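Local coordinates for protein endo-beta-1,4-glucanase (Ampullaria crossean, PDB 5XBU) that probably hydrolyses internal beta-1,4-glucosidic bonds of cellulose, as a family 45 glycoside hydrolase, at residues D170-A173 against N174-C178. Residues are numbered along the deposited sequence; the frame is centred on the assembly and turned at random.
Sequences DLQA and NYQQC
Asn174 N reaches back one helical turn to Asp170 O at 2.9 Å, and Tyr175 N does the same to Leu171 O, with an N-H...O angle of 155°. One residue on, the pattern slackens: Gln176 N divides itself between Gln172 O and Ala173 O, both at 3.3 Å and both weak, so the alpha-helical spacing begins to mix with a tighter one. The chain then swings into a type I turn from Tyr175 to Cys178, with Cys178 N hydrogen-bonded to Tyr175 O.

Among the side chains, Asn174 folds back along the helix. With CG beside its own backbone N (chi1 -73°), the flat face of the amide is turned to Asp170 O, 3.2 Å from Asn174 CG, and OD1 comes to 3.9 Å from Leu171 CD2. That oxygen accepts a hydrogen bond from Lys55 NZ, which also forms a salt bridge with Asp170 OD2, so one lysine ties together two side chains a turn apart. Gln176 likewise runs back, extended beyond CG: its CG sits 3.3 Å from Gln172 O and its OE1 3.6 Å from Ala173 CA, an exposed van der Waals contact.

Leu171 and Tyr175, one turn apart, both pack on Met107 of strand 104-108. These residues make up the last part of the short helix 169-175 and the turn after it; the helix rests against the double-psi beta-barrel characteristic of family 45 and leads into the Cys40-Cys178 disulfide.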
ATOM      1  N   ASP A 170      10.913  -9.162 -12.113  1.00 13.58           N
ATOM      2  CA  ASP A 170      10.155 -10.338 -11.705  1.00 13.10           C
ATOM      3  C   ASP A 170       8.709  -9.981 -11.388  1.00 11.94           C
ATOM      4  O   ASP A 170       7.790 -10.735 -11.730  1.00 11.86           O
ATOM      5  CB  ASP A 170      10.803 -11.020 -10.506  1.00 13.54           C
ATOM      6  CG  ASP A 170      10.785 -10.157  -9.262  1.00 13.82           C
ATOM      7  OD1 ASP A 170      11.378  -9.061  -9.294  1.00 14.56           O
ATOM      8  OD2 ASP A 170      10.191 -10.583  -8.251  1.00 14.54           O
ATOM      9  N   LEU A 171       8.488  -8.831 -10.743  1.00 11.51           N
ATOM     10  CA  LEU A 171       7.133  -8.400 -10.415  1.00 11.13           C
ATOM     11  C   LEU A 171       6.377  -8.003 -11.667  1.00 11.11           C
ATOM     12  O   LEU A 171       5.184  -8.292 -11.795  1.00 10.99           O
ATOM     13  CB  LEU A 171       7.179  -7.261  -9.390  1.00 11.01           C
ATOM     14  CG  LEU A 171       7.504  -7.714  -7.969  1.00 11.56           C
ATOM     15  CD1 LEU A 171       7.809  -6.521  -7.088  1.00 12.70           C
ATOM     16  CD2 LEU A 171       6.377  -8.536  -7.390  1.00 12.33           C
ATOM     17  N   GLN A 172       7.072  -7.372 -12.603  0.61 12.31           N
ATOM     18  CA  GLN A 172       6.447  -7.009 -13.868  0.61 13.57           C
ATOM     19  C   GLN A 172       5.978  -8.249 -14.624  0.61 13.17           C
ATOM     20  O   GLN A 172       4.883  -8.267 -15.205  0.61 13.34           O
ATOM     21  CB  GLN A 172       7.448  -6.202 -14.683  0.61 15.33           C
ATOM     22  CG  GLN A 172       6.889  -5.618 -15.941  0.61 16.96           C
ATOM     23  CD  GLN A 172       6.285  -4.251 -15.716  0.61 18.41           C
ATOM     24  OE1 GLN A 172       6.052  -3.830 -14.582  0.61 18.61           O
ATOM     25  NE2 GLN A 172       6.039  -3.543 -16.806  0.61 19.31           N
ATOM     26  N   ALA A 173       6.793  -9.309 -14.610  1.00 13.08           N
ATOM     27  CA  ALA A 173       6.406 -10.558 -15.252  1.00 13.30           C
ATOM     28  C   ALA A 173       5.253 -11.231 -14.522  1.00 12.78           C
ATOM     29  O   ALA A 173       4.345 -11.779 -15.157  1.00 14.15           O
ATOM     30  CB  ALA A 173       7.615 -11.488 -15.372  1.00 14.15           C
ATOM     31  N   ASN A 174       5.284 -11.221 -13.185  1.00 11.81           N
ATOM     32  CA  ASN A 174       4.161 -11.743 -12.415  1.00 11.43           C
ATOM     33  C   ASN A 174       2.867 -11.046 -12.814  1.00 11.22           C
ATOM     34  O   ASN A 174       1.832 -11.687 -13.022  1.00 11.70           O
ATOM     35  CB  ASN A 174       4.379 -11.501 -10.910  1.00 11.30           C
ATOM     36  CG  ASN A 174       5.429 -12.393 -10.251  1.00 11.63           C
ATOM     37  OD1 ASN A 174       6.109 -11.932  -9.341  1.00 11.90           O
ATOM     38  ND2 ASN A 174       5.521 -13.657 -10.634  1.00 12.22           N
ATOM     39  N   TYR A 175       2.900  -9.709 -12.893  1.00 11.13           N
ATOM     40  CA  TYR A 175       1.678  -8.945 -13.123  1.00 11.24           C
ATOM     41  C   TYR A 175       1.045  -9.279 -14.474  1.00 11.65           C
ATOM     42  O   TYR A 175      -0.173  -9.180 -14.639  1.00 11.98           O
ATOM     43  CB  TYR A 175       1.943  -7.426 -13.005  1.00 11.26           C
ATOM     44  CG  TYR A 175       0.629  -6.682 -13.046  1.00 11.37           C
ATOM     45  CD1 TYR A 175      -0.314  -6.852 -12.030  1.00 11.97           C
ATOM     46  CD2 TYR A 175       0.271  -5.912 -14.148  1.00 11.81           C
ATOM     47  CE1 TYR A 175      -1.580  -6.293 -12.113  1.00 12.70           C
ATOM     48  CE2 TYR A 175      -0.993  -5.315 -14.232  1.00 12.22           C
ATOM     49  CZ  TYR A 175      -1.896  -5.535 -13.220  1.00 12.51           C
ATOM     50  OH  TYR A 175      -3.159  -4.991 -13.312  1.00 13.97           O
ATOM     51  N   GLN A 176       1.865  -9.676 -15.443  1.00 12.45           N
ATOM     52  CA  GLN A 176       1.360 -10.013 -16.771  1.00 14.55           C
ATOM     53  C   GLN A 176       0.322 -11.117 -16.737  1.00 15.22           C
ATOM     54  O   GLN A 176      -0.526 -11.187 -17.630  1.00 17.54           O
ATOM     55  CB  GLN A 176       2.528 -10.337 -17.700  1.00 16.85           C
ATOM     56  CG  GLN A 176       3.296  -9.072 -18.022  1.00 19.92           C
ATOM     57  CD  GLN A 176       4.692  -9.270 -18.541  1.00 22.51           C
ATOM     58  OE1 GLN A 176       5.205 -10.382 -18.615  1.00 23.42           O
ATOM     59  NE2 GLN A 176       5.320  -8.162 -18.914  1.00 23.79           N
ATOM     60  N   GLN A 177       0.356 -11.982 -15.729  1.00 13.99           N
ATOM     61  CA  GLN A 177      -0.669 -13.008 -15.662  1.00 14.86           C
ATOM     62  C   GLN A 177      -1.901 -12.610 -14.860  1.00 12.89           C
ATOM     63  O   GLN A 177      -2.852 -13.394 -14.807  1.00 13.56           O
ATOM     64  CB  GLN A 177      -0.148 -14.401 -15.343  1.00 17.19           C
ATOM     65  CG  GLN A 177       0.337 -14.486 -13.993  1.00 18.22           C
ATOM     66  CD  GLN A 177       0.876 -15.882 -13.564  1.00 18.54           C
ATOM     67  OE1 GLN A 177       1.459 -16.023 -12.461  1.00 17.73           O
ATOM     68  NE2 GLN A 177       0.670 -16.905 -14.408  1.00 19.30           N
ATOM     69  N   CYS A 178      -1.935 -11.406 -14.283  1.00 12.09           N
ATOM     70  CA  CYS A 178      -3.154 -10.942 -13.647  1.00 11.71           C
ATOM     71  C   CYS A 178      -4.186 -10.548 -14.688  1.00 11.58           C
ATOM     72  O   CYS A 178      -3.868 -10.004 -15.749  1.00 12.03           O
ATOM     73  CB  CYS A 178      -2.861  -9.738 -12.755  1.00 11.25           C
ATOM     74  SG  CYS A 178      -1.576 -10.114 -11.494  1.00 11.22           S
TER